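Local coordinates for protein nicotinamide-nucleotide adenylyltransferase NadR family / Ribosylnicotinamide kinase (Lactococcus lactis subsp. cremoris, PDB 6GYE) that binds nicotinamide riboside and probably phosphorylates it to nicotinamide mononucleotide, which its adenylyltransferase activity would then convert to NAD+, at residues K181-M186 against I255-T260; L296-P301 against K339-D344; D261-R266 against M328-E333. All blocks are in the same frame, centred on the assembly; numbering follows the deposited sequence.

Contact 1. Residues K181-M186 against I255-T260; sequences KVVTVM and IVFLDT. With NNR (Nicotinamide riboside), chain I.
The ring of Phe-257 lies beside Val-183, both side chains pointing the same way from paired strands. Its CD2 is 3.7 Å from Val-183 CB, an oblique approach along the CD2-CE2 side of the ring, and Val-183 CG1 lies nearly as close. Leu-200 and Ala-201 of helix 193-203 also touch this ring. The other flat groups are the carboxamide of nicotinamide riboside, whose N7 lies 3.3 Å from Leu-258 CD1, and the carboxylate of Asp-259, whose OD1 forms a salt bridge with Lys-193 and whose OD2 is hydrogen-bonded to Thr-194, both of a probable P-loop.

Leu-258 CG stands anti to its carbonyl carbon (chi1 -58°), and CD1 beyond it also reaches Val-182 CG1 at 3.6 Å. Thr-184 OG1 packs 3.7 Å from the same CD1; this buried hydroxyl has no polar partner in the model.

Between the two strands runs a parallel ladder pairing Lys-181 with Ile-255 through Val-185 with Asp-259. Val-183 N to Val-256 O, 2.9 Å, is nearly straight at the hydrogen (175°), as is Val-185 N to Leu-258 O, and Thr-260 N to Val-185 O, also 2.9 Å, carries the pairing past the strand end.

Strand 255-259 is outermost in the four-stranded sheet, while strand 181-187 bonds on its other side to strand 296-300. Helix 193-203 covers the Val-183, Val-185 and Phe-257 face; helix 229-247 meets Val-256 and Leu-258 on the other.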
ATOM      1  N   LYS A 181      -3.175   2.946   6.790  1.00 48.85           N
ATOM      2  CA  LYS A 181      -4.402   2.582   7.486  1.00 48.66           C
ATOM      3  C   LYS A 181      -5.610   3.164   6.753  1.00 46.76           C
ATOM      4  O   LYS A 181      -5.565   4.293   6.255  1.00 46.45           O
ATOM      5  CB  LYS A 181      -4.348   3.095   8.923  1.00 43.59           C
ATOM      6  CG  LYS A 181      -3.382   2.310   9.852  1.00 51.64           C
ATOM      7  CD  LYS A 181      -4.008   1.043  10.332  1.00 54.09           C
ATOM      8  CE  LYS A 181      -3.127   0.299  11.350  1.00 62.31           C
ATOM      9  NZ  LYS A 181      -1.834  -0.056  10.715  1.00 75.44           N
ATOM     10  N   VAL A 182      -6.704   2.412   6.715  1.00 49.39           N
ATOM     11  CA  VAL A 182      -7.877   2.799   5.928  1.00 51.23           C
ATOM     12  C   VAL A 182      -9.124   2.640   6.797  1.00 50.92           C
ATOM     13  O   VAL A 182      -9.392   1.549   7.312  1.00 52.18           O
ATOM     14  CB  VAL A 182      -7.992   1.966   4.635  1.00 51.96           C
ATOM     15  CG1 VAL A 182      -9.254   2.331   3.834  1.00 44.38           C
ATOM     16  CG2 VAL A 182      -6.739   2.132   3.760  1.00 46.14           C
ATOM     17  N   VAL A 183      -9.876   3.728   6.956  1.00 48.34           N
ATOM     18  CA  VAL A 183     -11.154   3.754   7.666  1.00 48.28           C
ATOM     19  C   VAL A 183     -12.246   4.051   6.652  1.00 52.80           C
ATOM     20  O   VAL A 183     -12.195   5.084   5.975  1.00 54.87           O
ATOM     21  CB  VAL A 183     -11.163   4.835   8.761  1.00 46.34           C
ATOM     22  CG1 VAL A 183     -12.498   4.843   9.499  1.00 42.78           C
ATOM     23  CG2 VAL A 183     -10.005   4.665   9.695  1.00 44.46           C
ATOM     24  N   THR A 184     -13.252   3.183   6.575  1.00 49.54           N
ATOM     25  CA  THR A 184     -14.349   3.352   5.628  1.00 50.32           C
ATOM     26  C   THR A 184     -15.651   3.554   6.386  1.00 48.78           C
ATOM     27  O   THR A 184     -15.952   2.801   7.316  1.00 55.74           O
ATOM     28  CB  THR A 184     -14.467   2.139   4.698  1.00 52.84           C
ATOM     29  OG1 THR A 184     -13.233   1.942   3.998  1.00 53.23           O
ATOM     30  CG2 THR A 184     -15.585   2.362   3.680  1.00 44.54           C
ATOM     31  N   VAL A 185     -16.422   4.555   5.990  1.00 47.78           N
ATOM     32  CA  VAL A 185     -17.711   4.839   6.616  1.00 52.15           C
ATOM     33  C   VAL A 185     -18.824   4.333   5.708  1.00 51.83           C
ATOM     34  O   VAL A 185     -18.789   4.536   4.490  1.00 59.73           O
ATOM     35  CB  VAL A 185     -17.867   6.345   6.907  1.00 51.41           C
ATOM     36  CG1 VAL A 185     -19.222   6.616   7.511  1.00 44.70           C
ATOM     37  CG2 VAL A 185     -16.744   6.838   7.818  1.00 45.43           C
ATOM     38  N   MET A 186     -19.812   3.676   6.294  1.00 45.85           N
ATOM     39  CA  MET A 186     -20.914   3.060   5.563  1.00 48.63           C
ATOM     40  C   MET A 186     -22.243   3.409   6.228  1.00 53.57           C
ATOM     41  O   MET A 186     -22.332   3.492   7.458  1.00 59.84           O
ATOM     42  CB  MET A 186     -20.747   1.522   5.498  1.00 46.06           C
ATOM     43  CG  MET A 186     -19.441   1.035   4.852  1.00 45.72           C
ATOM     44  SD  MET A 186     -19.425  -0.775   4.672  1.00 54.22           S
ATOM     45  CE  MET A 186     -17.778  -1.038   3.991  1.00 47.38           C
ATOM     46  N   ILE A 255      -3.090   7.592   7.461  1.00 48.26           N
ATOM     47  CA  ILE A 255      -4.472   7.188   7.696  1.00 47.25           C
ATOM     48  C   ILE A 255      -5.354   7.919   6.690  1.00 44.50           C
ATOM     49  O   ILE A 255      -5.239   9.140   6.551  1.00 44.47           O
ATOM     50  CB  ILE A 255      -4.907   7.538   9.138  1.00 46.81           C
ATOM     51  CG1 ILE A 255      -3.885   7.008  10.153  1.00 44.10           C
ATOM     52  CG2 ILE A 255      -6.325   7.014   9.423  1.00 41.32           C
ATOM     53  CD1 ILE A 255      -4.253   7.226  11.623  1.00 44.09           C
ATOM     54  N   VAL A 256      -6.265   7.195   6.016  1.00 45.25           N
ATOM     55  CA  VAL A 256      -7.221   7.837   5.113  1.00 51.70           C
ATOM     56  C   VAL A 256      -8.644   7.402   5.453  1.00 47.71           C
ATOM     57  O   VAL A 256      -8.880   6.307   5.969  1.00 48.55           O
ATOM     58  CB  VAL A 256      -6.921   7.563   3.619  1.00 53.76           C
ATOM     59  CG1 VAL A 256      -5.446   7.792   3.329  1.00 54.89           C
ATOM     60  CG2 VAL A 256      -7.334   6.178   3.243  1.00 61.48           C
ATOM     61  N   PHE A 257      -9.597   8.280   5.159  1.00 43.91           N
ATOM     62  CA  PHE A 257     -11.008   8.045   5.435  1.00 43.21           C
ATOM     63  C   PHE A 257     -11.771   7.964   4.122  1.00 49.39           C
ATOM     64  O   PHE A 257     -11.589   8.810   3.242  1.00 45.89           O
ATOM     65  CB  PHE A 257     -11.588   9.138   6.331  1.00 44.08           C
ATOM     66  CG  PHE A 257     -11.054   9.105   7.731  1.00 42.81           C
ATOM     67  CD1 PHE A 257      -9.836   9.714   8.049  1.00 44.27           C
ATOM     68  CD2 PHE A 257     -11.757   8.454   8.730  1.00 41.87           C
ATOM     69  CE1 PHE A 257      -9.323   9.673   9.347  1.00 41.17           C
ATOM     70  CE2 PHE A 257     -11.262   8.413  10.044  1.00 43.70           C
ATOM     71  CZ  PHE A 257     -10.036   9.027  10.349  1.00 42.71           C
ATOM     72  N   LEU A 258     -12.588   6.928   3.979  1.00 42.78           N
ATOM     73  CA  LEU A 258     -13.314   6.672   2.743  1.00 46.45           C
ATOM     74  C   LEU A 258     -14.813   6.798   2.983  1.00 45.85           C
ATOM     75  O   LEU A 258     -15.354   6.158   3.889  1.00 49.08           O
ATOM     76  CB  LEU A 258     -12.978   5.281   2.198  1.00 43.52           C
ATOM     77  CG  LEU A 258     -11.499   5.021   1.906  1.00 48.56           C
ATOM     78  CD1 LEU A 258     -11.355   3.632   1.277  1.00 41.08           C
ATOM     79  CD2 LEU A 258     -10.894   6.123   0.990  1.00 42.91           C
ATOM     80  N   ASP A 259     -15.484   7.583   2.136  1.00 46.57           N
ATOM     81  CA  ASP A 259     -16.935   7.768   2.204  1.00 43.66           C
ATOM     82  C   ASP A 259     -17.586   6.730   1.290  1.00 47.45           C
ATOM     83  O   ASP A 259     -17.789   6.961   0.086  1.00 44.03           O
ATOM     84  CB  ASP A 259     -17.319   9.191   1.807  1.00 48.21           C
ATOM     85  CG  ASP A 259     -18.743   9.555   2.236  1.00 54.41           C
ATOM     86  OD1 ASP A 259     -19.486   8.634   2.640  1.00 55.81           O
ATOM     87  OD2 ASP A 259     -19.109  10.754   2.200  1.00 53.10           O
ATOM     88  N   THR A 260     -17.909   5.571   1.876  1.00 40.76           N
ATOM     89  CA  THR A 260     -18.529   4.410   1.222  1.00 47.48           C
ATOM     90  C   THR A 260     -17.587   3.709   0.243  1.00 45.67           C
ATOM     91  O   THR A 260     -16.486   4.189  -0.045  1.00 46.69           O
ATOM     92  CB  THR A 260     -19.855   4.765   0.502  1.00 49.79           C
ATOM     93  OG1 THR A 260     -19.601   5.403  -0.749  1.00 54.54           O
ATOM     94  CG2 THR A 260     -20.730   5.660   1.343  1.00 45.49           C
TER
HETATM   95  O2R NNR I 407      -5.269   2.214  -5.086  1.00123.74           O
HETATM   96  C2R NNR I 407      -5.126   1.141  -4.146  1.00128.62           C
HETATM   97  C3R NNR I 407      -4.085   0.114  -4.576  1.00136.46           C
HETATM   98  O3R NNR I 407      -3.478   0.434  -5.834  1.00135.39           O
HETATM   99  C4R NNR I 407      -4.820  -1.213  -4.682  1.00135.26           C
HETATM  100  C5R NNR I 407      -4.224  -2.251  -3.740  1.00124.29           C
HETATM  101  O5R NNR I 407      -4.972  -3.468  -3.839  1.00117.82           O
HETATM  102  O4R NNR I 407      -6.191  -0.987  -4.345  1.00135.60           O
HETATM  103  C1R NNR I 407      -6.441   0.385  -4.025  1.00125.15           C
HETATM  104  N1  NNR I 407      -6.947   0.490  -2.655  1.00110.23           N
HETATM  105  C2  NNR I 407      -8.259   0.663  -2.447  1.00 95.13           C
HETATM  106  C6  NNR I 407      -6.091   0.413  -1.627  1.00107.57           C
HETATM  107  C5  NNR I 407      -6.544   0.510  -0.316  1.00 94.80           C
HETATM  108  C4  NNR I 407      -7.898   0.689  -0.074  1.00 85.89           C
HETATM  109  C3  NNR I 407      -8.764   0.765  -1.156  1.00 92.92           C
HETATM  110  C7  NNR I 407     -10.235   0.958  -0.935  1.00 99.30           C
HETATM  111  O7  NNR I 407     -10.913   1.453  -1.820  1.00 82.61           O
HETATM  112  N7  NNR I 407     -10.764   0.582   0.229  1.00101.54           N

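Contact 2. Residues L296-P301 against K339-D344; sequences LILVIP and KVVILD
Leu-296 has CG anti to its backbone N (chi1 169°), and chi2 near 65° then swings CD1 back to the neighbouring strand, 3.5 Å from Lys-339 O and 3.9 Å from Val-341 CG2. On the opposite face, Val-340 CG1, anti to its own backbone N (chi1 172°), meets Val-299 CG2 at 3.8 Å. Leu-298 and Val-341 lie side by side, CD2 against CB.

Four backbone bonds fix the parallel register, alternating from Ile-297 N to Lys-339 O through to Leu-343 N and Val-299 O at 2.8 Å. Past the last rung, Pro-301 closes the end: its CD sits 3.1 Å from Leu-343 O, and its CG is 3.8 Å from Ile-342 CG2. An alanine here lacks CG and CD, and would probably leave a gap over Leu-343 O and beside Ile-342 CG2, which would keep only the CB contact.

Leu-331 of helix 320-333 touches Val-299 and Val-340, while helix 358-370 reaches Leu-296, Val-341 and Leu-343 on the other face. Strand 296-300, helix 320-333 and the parallel strand 340-342 thus form a beta-alpha-beta crossover, the repeating unit of the alpha/beta P-loop NTPase fold.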
ATOM      1  N   LEU A 296     -10.793  -0.479   9.507  1.00 54.65           N
ATOM      2  CA  LEU A 296     -11.888  -0.138  10.399  1.00 53.51           C
ATOM      3  C   LEU A 296     -13.066   0.266   9.535  1.00 52.57           C
ATOM      4  O   LEU A 296     -12.895   1.069   8.615  1.00 53.97           O
ATOM      5  CB  LEU A 296     -11.504   1.011  11.337  1.00 49.28           C
ATOM      6  CG  LEU A 296     -12.691   1.587  12.109  1.00 56.43           C
ATOM      7  CD1 LEU A 296     -13.256   0.514  13.051  1.00 56.42           C
ATOM      8  CD2 LEU A 296     -12.312   2.860  12.868  1.00 51.45           C
ATOM      9  N   ILE A 297     -14.240  -0.290   9.828  1.00 51.14           N
ATOM     10  CA  ILE A 297     -15.474  -0.000   9.112  1.00 51.43           C
ATOM     11  C   ILE A 297     -16.469   0.594  10.105  1.00 56.17           C
ATOM     12  O   ILE A 297     -16.931  -0.093  11.026  1.00 56.32           O
ATOM     13  CB  ILE A 297     -16.041  -1.260   8.443  1.00 57.57           C
ATOM     14  CG1 ILE A 297     -15.060  -1.775   7.382  1.00 53.95           C
ATOM     15  CG2 ILE A 297     -17.412  -0.980   7.815  1.00 50.82           C
ATOM     16  CD1 ILE A 297     -15.326  -3.229   6.950  1.00 53.34           C
ATOM     17  N   LEU A 298     -16.808   1.861   9.918  1.00 51.76           N
ATOM     18  CA  LEU A 298     -17.765   2.564  10.766  1.00 52.67           C
ATOM     19  C   LEU A 298     -19.141   2.535  10.109  1.00 54.13           C
ATOM     20  O   LEU A 298     -19.314   3.066   9.009  1.00 54.70           O
ATOM     21  CB  LEU A 298     -17.324   4.012  10.988  1.00 47.41           C
ATOM     22  CG  LEU A 298     -16.034   4.155  11.794  1.00 49.61           C
ATOM     23  CD1 LEU A 298     -15.538   5.570  11.788  1.00 43.38           C
ATOM     24  CD2 LEU A 298     -16.241   3.688  13.218  1.00 48.90           C
ATOM     25  N   VAL A 299     -20.121   1.940  10.785  1.00 48.26           N
ATOM     26  CA  VAL A 299     -21.471   1.813  10.249  1.00 53.28           C
ATOM     27  C   VAL A 299     -22.372   2.770  11.012  1.00 61.34           C
ATOM     28  O   VAL A 299     -22.447   2.702  12.243  1.00 58.09           O
ATOM     29  CB  VAL A 299     -21.990   0.370  10.358  1.00 55.75           C
ATOM     30  CG1 VAL A 299     -23.453   0.299   9.957  1.00 54.74           C
ATOM     31  CG2 VAL A 299     -21.145  -0.562   9.492  1.00 50.32           C
ATOM     32  N   ILE A 300     -23.059   3.654  10.293  1.00 63.41           N
ATOM     33  CA  ILE A 300     -24.049   4.545  10.895  1.00 64.46           C
ATOM     34  C   ILE A 300     -25.407   3.849  10.812  1.00 66.47           C
ATOM     35  O   ILE A 300     -25.955   3.716   9.707  1.00 71.28           O
ATOM     36  CB  ILE A 300     -24.079   5.908  10.198  1.00 61.50           C
ATOM     37  CG1 ILE A 300     -22.693   6.559  10.231  1.00 52.97           C
ATOM     38  CG2 ILE A 300     -25.142   6.792  10.836  1.00 66.50           C
ATOM     39  CD1 ILE A 300     -22.640   7.919   9.516  1.00 55.57           C
ATOM     40  N   PRO A 301     -25.993   3.440  11.932  1.00 72.59           N
ATOM     41  CA  PRO A 301     -27.248   2.701  11.890  1.00 77.70           C
ATOM     42  C   PRO A 301     -28.422   3.649  11.776  1.00 84.07           C
ATOM     43  O   PRO A 301     -28.306   4.840  12.098  1.00 83.82           O
ATOM     44  CB  PRO A 301     -27.257   1.966  13.235  1.00 76.44           C
ATOM     45  CG  PRO A 301     -26.554   2.916  14.132  1.00 73.76           C
ATOM     46  CD  PRO A 301     -25.493   3.587  13.306  1.00 71.88           C
ATOM     47  N   LYS A 339     -14.000  -6.007  11.976  1.00 58.69           N
ATOM     48  CA  LYS A 339     -13.589  -4.633  11.733  1.00 58.74           C
ATOM     49  C   LYS A 339     -14.741  -3.641  11.835  1.00 56.08           C
ATOM     50  O   LYS A 339     -14.521  -2.439  11.651  1.00 60.98           O
ATOM     51  CB  LYS A 339     -12.944  -4.534  10.343  1.00 61.41           C
ATOM     52  CG  LYS A 339     -11.675  -5.376  10.207  1.00 69.28           C
ATOM     53  CD  LYS A 339     -11.209  -5.411   8.759  1.00 77.31           C
ATOM     54  CE  LYS A 339      -9.880  -6.148   8.619  1.00 80.71           C
ATOM     55  NZ  LYS A 339      -9.508  -6.213   7.178  1.00 86.64           N
ATOM     56  N   VAL A 340     -15.954  -4.101  12.130  1.00 58.43           N
ATOM     57  CA  VAL A 340     -17.134  -3.244  12.098  1.00 61.01           C
ATOM     58  C   VAL A 340     -17.412  -2.689  13.490  1.00 61.80           C
ATOM     59  O   VAL A 340     -17.520  -3.438  14.464  1.00 64.26           O
ATOM     60  CB  VAL A 340     -18.360  -4.010  11.576  1.00 60.84           C
ATOM     61  CG1 VAL A 340     -19.603  -3.164  11.749  1.00 61.69           C
ATOM     62  CG2 VAL A 340     -18.200  -4.393  10.114  1.00 54.97           C
ATOM     63  N   VAL A 341     -17.553  -1.374  13.573  1.00 61.68           N
ATOM     64  CA  VAL A 341     -18.054  -0.689  14.753  1.00 59.46           C
ATOM     65  C   VAL A 341     -19.326   0.038  14.344  1.00 59.76           C
ATOM     66  O   VAL A 341     -19.322   0.814  13.382  1.00 57.01           O
ATOM     67  CB  VAL A 341     -17.018   0.296  15.321  1.00 58.46           C
ATOM     68  CG1 VAL A 341     -17.638   1.133  16.434  1.00 51.85           C
ATOM     69  CG2 VAL A 341     -15.769  -0.463  15.802  1.00 49.19           C
ATOM     70  N   ILE A 342     -20.414  -0.227  15.058  1.00 54.90           N
ATOM     71  CA  ILE A 342     -21.710   0.366  14.774  1.00 58.13           C
ATOM     72  C   ILE A 342     -21.888   1.593  15.661  1.00 68.69           C
ATOM     73  O   ILE A 342     -21.746   1.506  16.889  1.00 66.88           O
ATOM     74  CB  ILE A 342     -22.830  -0.654  15.009  1.00 62.66           C
ATOM     75  CG1 ILE A 342     -22.615  -1.845  14.087  1.00 60.92           C
ATOM     76  CG2 ILE A 342     -24.183  -0.007  14.786  1.00 59.34           C
ATOM     77  CD1 ILE A 342     -23.747  -2.816  14.100  1.00 63.58           C
ATOM     78  N   LEU A 343     -22.189   2.738  15.046  1.00 63.67           N
ATOM     79  CA  LEU A 343     -22.290   4.003  15.782  1.00 62.63           C
ATOM     80  C   LEU A 343     -23.731   4.240  16.243  1.00 76.53           C
ATOM     81  O   LEU A 343     -24.448   5.119  15.769  1.00 82.34           O
ATOM     82  CB  LEU A 343     -21.774   5.145  14.922  1.00 60.58           C
ATOM     83  CG  LEU A 343     -20.322   4.973  14.468  1.00 63.90           C
ATOM     84  CD1 LEU A 343     -19.970   6.021  13.439  1.00 61.01           C
ATOM     85  CD2 LEU A 343     -19.385   5.064  15.676  1.00 62.26           C
ATOM     86  N   ASP A 344     -24.121   3.469  17.254  1.00 87.27           N
ATOM     87  CA  ASP A 344     -25.480   3.516  17.793  1.00104.49           C
ATOM     88  C   ASP A 344     -25.515   4.307  19.104  1.00117.55           C
ATOM     89  O   ASP A 344     -25.644   3.768  20.203  1.00122.80           O
ATOM     90  CB  ASP A 344     -26.015   2.096  17.967  1.00108.32           C
ATOM     91  CG  ASP A 344     -25.096   1.223  18.813  1.00111.45           C
ATOM     92  OD1 ASP A 344     -24.034   1.715  19.277  1.00110.98           O
ATOM     93  OD2 ASP A 344     -25.423   0.031  18.991  1.00112.30           O
TER

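Contact 3. Residues D261-R266 against M328-E333; sequences DAIVTR and MRQLAE
Arg-266 reaches across to Gln-330 and Glu-333 with an extended side chain. CG is anti to the backbone N and the chain stays straight to NE; the turn comes at chi4, which sets CZ out of that line. The terminal NH1 serves two acceptors, both at the guanidinium edge. Its salt bridge to Glu-333 OE2 is 3.0 Å long, and the nitrogen stands above the carboxylate plane. Its second bond, to Gln-330 OE1, is 2.8 Å long but counts as weak. The guanidinium is turned 71° from the carboxylate and 78° from the Gln-330 amide, so neither flat group stacks on it.

Gln-330 CG is anti to its carbonyl carbon (chi1 -65°) and the chain runs on extended, carrying the amide to Arg-266. OE1 also packs against the arginine's aliphatic part, 3.3 Å from both CG and CD. The amide's other end, NE2, makes a weak 3.4 Å bond to Arg-266 O and has Glu-326 as its stronger partner. Glu-333, extended beyond CG, meets the arginine side chain at about a right angle, while Arg-266 NH2 forms a second salt bridge to Glu-282.

Deeper in, Ile-263 and Leu-331 cross at about a right angle, with CD1 and CD2 4.1 Å apart.

The first helix is capped by Asp-261, whose OD1 takes Val-264 N at 3.1 Å and whose OD2 takes Ile-263 N weakly. This is a classical aspartate N-cap, placed just after strand 255-259. Met-186 of strand 181-187 touches Asp-261, Val-264 and Leu-331, so both helices pack on the same face of the alpha/beta sheet.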
ATOM      1  N   ASP A 261     -18.017   2.558  -0.259  1.00 46.16           N
ATOM      2  CA  ASP A 261     -17.166   1.671  -1.045  1.00 47.92           C
ATOM      3  C   ASP A 261     -18.069   0.788  -1.914  1.00 48.87           C
ATOM      4  O   ASP A 261     -19.276   1.035  -2.013  1.00 51.83           O
ATOM      5  CB  ASP A 261     -16.300   0.824  -0.112  1.00 48.56           C
ATOM      6  CG  ASP A 261     -17.095  -0.292   0.520  1.00 55.85           C
ATOM      7  OD1 ASP A 261     -18.295  -0.080   0.829  1.00 57.11           O
ATOM      8  OD2 ASP A 261     -16.541  -1.394   0.654  1.00 62.26           O
ATOM      9  N   ALA A 262     -17.505  -0.291  -2.477  1.00 54.49           N
ATOM     10  CA  ALA A 262     -18.297  -1.132  -3.376  1.00 54.83           C
ATOM     11  C   ALA A 262     -19.348  -1.949  -2.625  1.00 58.17           C
ATOM     12  O   ALA A 262     -20.422  -2.226  -3.179  1.00 54.06           O
ATOM     13  CB  ALA A 262     -17.384  -2.049  -4.198  1.00 54.30           C
ATOM     14  N   ILE A 263     -19.080  -2.322  -1.369  1.00 48.13           N
ATOM     15  CA  ILE A 263     -20.091  -3.040  -0.592  1.00 57.96           C
ATOM     16  C   ILE A 263     -21.349  -2.190  -0.444  1.00 54.75           C
ATOM     17  O   ILE A 263     -22.473  -2.677  -0.605  1.00 55.87           O
ATOM     18  CB  ILE A 263     -19.526  -3.463   0.778  1.00 55.16           C
ATOM     19  CG1 ILE A 263     -18.456  -4.528   0.583  1.00 57.27           C
ATOM     20  CG2 ILE A 263     -20.641  -3.983   1.685  1.00 55.87           C
ATOM     21  CD1 ILE A 263     -17.969  -5.125   1.832  1.00 61.09           C
ATOM     22  N   VAL A 264     -21.177  -0.909  -0.117  1.00 51.68           N
ATOM     23  CA  VAL A 264     -22.323  -0.007  -0.026  1.00 53.28           C
ATOM     24  C   VAL A 264     -23.085   0.018  -1.347  1.00 54.60           C
ATOM     25  O   VAL A 264     -24.313  -0.127  -1.376  1.00 63.58           O
ATOM     26  CB  VAL A 264     -21.866   1.401   0.399  1.00 55.97           C
ATOM     27  CG1 VAL A 264     -22.992   2.419   0.206  1.00 44.83           C
ATOM     28  CG2 VAL A 264     -21.409   1.371   1.843  1.00 53.88           C
ATOM     29  N   THR A 265     -22.371   0.184  -2.465  1.00 51.59           N
ATOM     30  CA  THR A 265     -23.050   0.161  -3.761  1.00 48.37           C
ATOM     31  C   THR A 265     -23.708  -1.187  -4.009  1.00 53.98           C
ATOM     32  O   THR A 265     -24.782  -1.247  -4.616  1.00 56.33           O
ATOM     33  CB  THR A 265     -22.071   0.464  -4.891  1.00 52.59           C
ATOM     34  OG1 THR A 265     -21.436   1.714  -4.636  1.00 54.40           O
ATOM     35  CG2 THR A 265     -22.807   0.548  -6.276  1.00 48.75           C
ATOM     36  N   ARG A 266     -23.093  -2.273  -3.523  1.00 55.87           N
ATOM     37  CA  ARG A 266     -23.667  -3.598  -3.714  1.00 57.95           C
ATOM     38  C   ARG A 266     -24.949  -3.774  -2.917  1.00 58.03           C
ATOM     39  O   ARG A 266     -25.826  -4.548  -3.315  1.00 59.33           O
ATOM     40  CB  ARG A 266     -22.643  -4.675  -3.339  1.00 53.63           C
ATOM     41  CG  ARG A 266     -23.029  -6.082  -3.792  1.00 57.33           C
ATOM     42  CD  ARG A 266     -21.938  -7.112  -3.457  1.00 62.46           C
ATOM     43  NE  ARG A 266     -22.298  -8.472  -3.875  1.00 69.22           N
ATOM     44  CZ  ARG A 266     -22.827  -9.390  -3.074  1.00 76.74           C
ATOM     45  NH1 ARG A 266     -23.056  -9.102  -1.804  1.00 81.06           N
ATOM     46  NH2 ARG A 266     -23.116 -10.599  -3.534  1.00 82.94           N
ATOM     47  N   MET A 328     -25.537  -5.379   6.827  1.00 63.03           N
ATOM     48  CA  MET A 328     -24.970  -6.281   7.822  1.00 66.01           C
ATOM     49  C   MET A 328     -24.868  -7.703   7.278  1.00 67.63           C
ATOM     50  O   MET A 328     -23.867  -8.389   7.516  1.00 77.80           O
ATOM     51  CB  MET A 328     -25.789  -6.238   9.111  1.00 64.48           C
ATOM     52  CG  MET A 328     -25.761  -4.884   9.837  1.00 66.95           C
ATOM     53  SD  MET A 328     -24.125  -4.122  10.099  1.00 70.75           S
ATOM     54  CE  MET A 328     -23.278  -5.420  11.003  1.00 61.55           C
ATOM     55  N   ARG A 329     -25.882  -8.164   6.543  1.00 69.48           N
ATOM     56  CA  ARG A 329     -25.774  -9.462   5.875  1.00 74.42           C
ATOM     57  C   ARG A 329     -24.520  -9.523   5.011  1.00 71.26           C
ATOM     58  O   ARG A 329     -23.759 -10.494   5.058  1.00 76.26           O
ATOM     59  CB  ARG A 329     -26.987  -9.739   4.989  1.00 70.66           C
ATOM     60  CG  ARG A 329     -28.072 -10.602   5.570  1.00 95.06           C
ATOM     61  CD  ARG A 329     -29.129 -10.890   4.507  1.00 96.02           C
ATOM     62  NE  ARG A 329     -29.843  -9.704   4.032  1.00103.78           N
ATOM     63  CZ  ARG A 329     -30.898  -9.161   4.636  1.00102.17           C
ATOM     64  NH1 ARG A 329     -31.368  -9.700   5.760  1.00100.27           N
ATOM     65  NH2 ARG A 329     -31.482  -8.083   4.109  1.00 92.58           N
ATOM     66  N   GLN A 330     -24.298  -8.489   4.196  1.00 65.73           N
ATOM     67  CA  GLN A 330     -23.182  -8.528   3.261  1.00 68.30           C
ATOM     68  C   GLN A 330     -21.844  -8.411   3.979  1.00 67.64           C
ATOM     69  O   GLN A 330     -20.893  -9.120   3.634  1.00 72.60           O
ATOM     70  CB  GLN A 330     -23.347  -7.441   2.196  1.00 66.20           C
ATOM     71  CG  GLN A 330     -24.578  -7.672   1.295  1.00 70.41           C
ATOM     72  CD  GLN A 330     -24.475  -6.950  -0.049  1.00 72.78           C
ATOM     73  OE1 GLN A 330     -23.377  -6.649  -0.518  1.00 68.12           O
ATOM     74  NE2 GLN A 330     -25.622  -6.674  -0.672  1.00 67.86           N
ATOM     75  N   LEU A 331     -21.746  -7.538   4.987  1.00 65.06           N
ATOM     76  CA  LEU A 331     -20.516  -7.485   5.773  1.00 61.98           C
ATOM     77  C   LEU A 331     -20.213  -8.844   6.401  1.00 72.00           C
ATOM     78  O   LEU A 331     -19.044  -9.227   6.533  1.00 70.30           O
ATOM     79  CB  LEU A 331     -20.599  -6.388   6.841  1.00 60.45           C
ATOM     80  CG  LEU A 331     -20.584  -4.937   6.332  1.00 59.06           C
ATOM     81  CD1 LEU A 331     -20.932  -3.923   7.428  1.00 59.77           C
ATOM     82  CD2 LEU A 331     -19.247  -4.597   5.723  1.00 56.34           C
ATOM     83  N   ALA A 332     -21.246  -9.604   6.761  1.00 72.42           N
ATOM     84  CA  ALA A 332     -21.003 -10.978   7.175  1.00 77.72           C
ATOM     85  C   ALA A 332     -20.568 -11.826   5.986  1.00 81.45           C
ATOM     86  O   ALA A 332     -19.616 -12.608   6.090  1.00 86.32           O
ATOM     87  CB  ALA A 332     -22.253 -11.562   7.833  1.00 69.81           C
ATOM     88  N   GLU A 333     -21.239 -11.670   4.844  1.00 82.18           N
ATOM     89  CA  GLU A 333     -20.899 -12.450   3.657  1.00 86.12           C
ATOM     90  C   GLU A 333     -19.416 -12.341   3.302  1.00 86.57           C
ATOM     91  O   GLU A 333     -18.794 -13.331   2.908  1.00 95.13           O
ATOM     92  CB  GLU A 333     -21.773 -12.010   2.477  1.00 87.17           C
ATOM     93  CG  GLU A 333     -21.411 -12.668   1.153  1.00 94.62           C
ATOM     94  CD  GLU A 333     -22.342 -12.287   0.017  1.00100.93           C
ATOM     95  OE1 GLU A 333     -22.267 -12.928  -1.055  1.00103.67           O
ATOM     96  OE2 GLU A 333     -23.168 -11.365   0.199  1.00103.77           O
TER

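Contacts 1 and 2 belong to one parallel sheet, joined where strand 181-187 meets strand 296-300: Met-186 N lies 2.8 Å from Leu-298 O, a probable hydrogen bond. Contact 1 is almost wholly buried and borders the nicotinamide riboside pocket; contact 2, at the other margin of the sheet, is only partly buried and purely apolar between its side chains. Contact 3 joins two helices packed on one face of this sheet. It is largely buried too, only Glu-333 being exposed, and its polar end joins a buried arginine to a carboxylate and an amide. Leu-331 links it to contact 2, and Met-186 to contact 1. Backbone ladders therefore give way to side-chain bonds from sheet to helix layer.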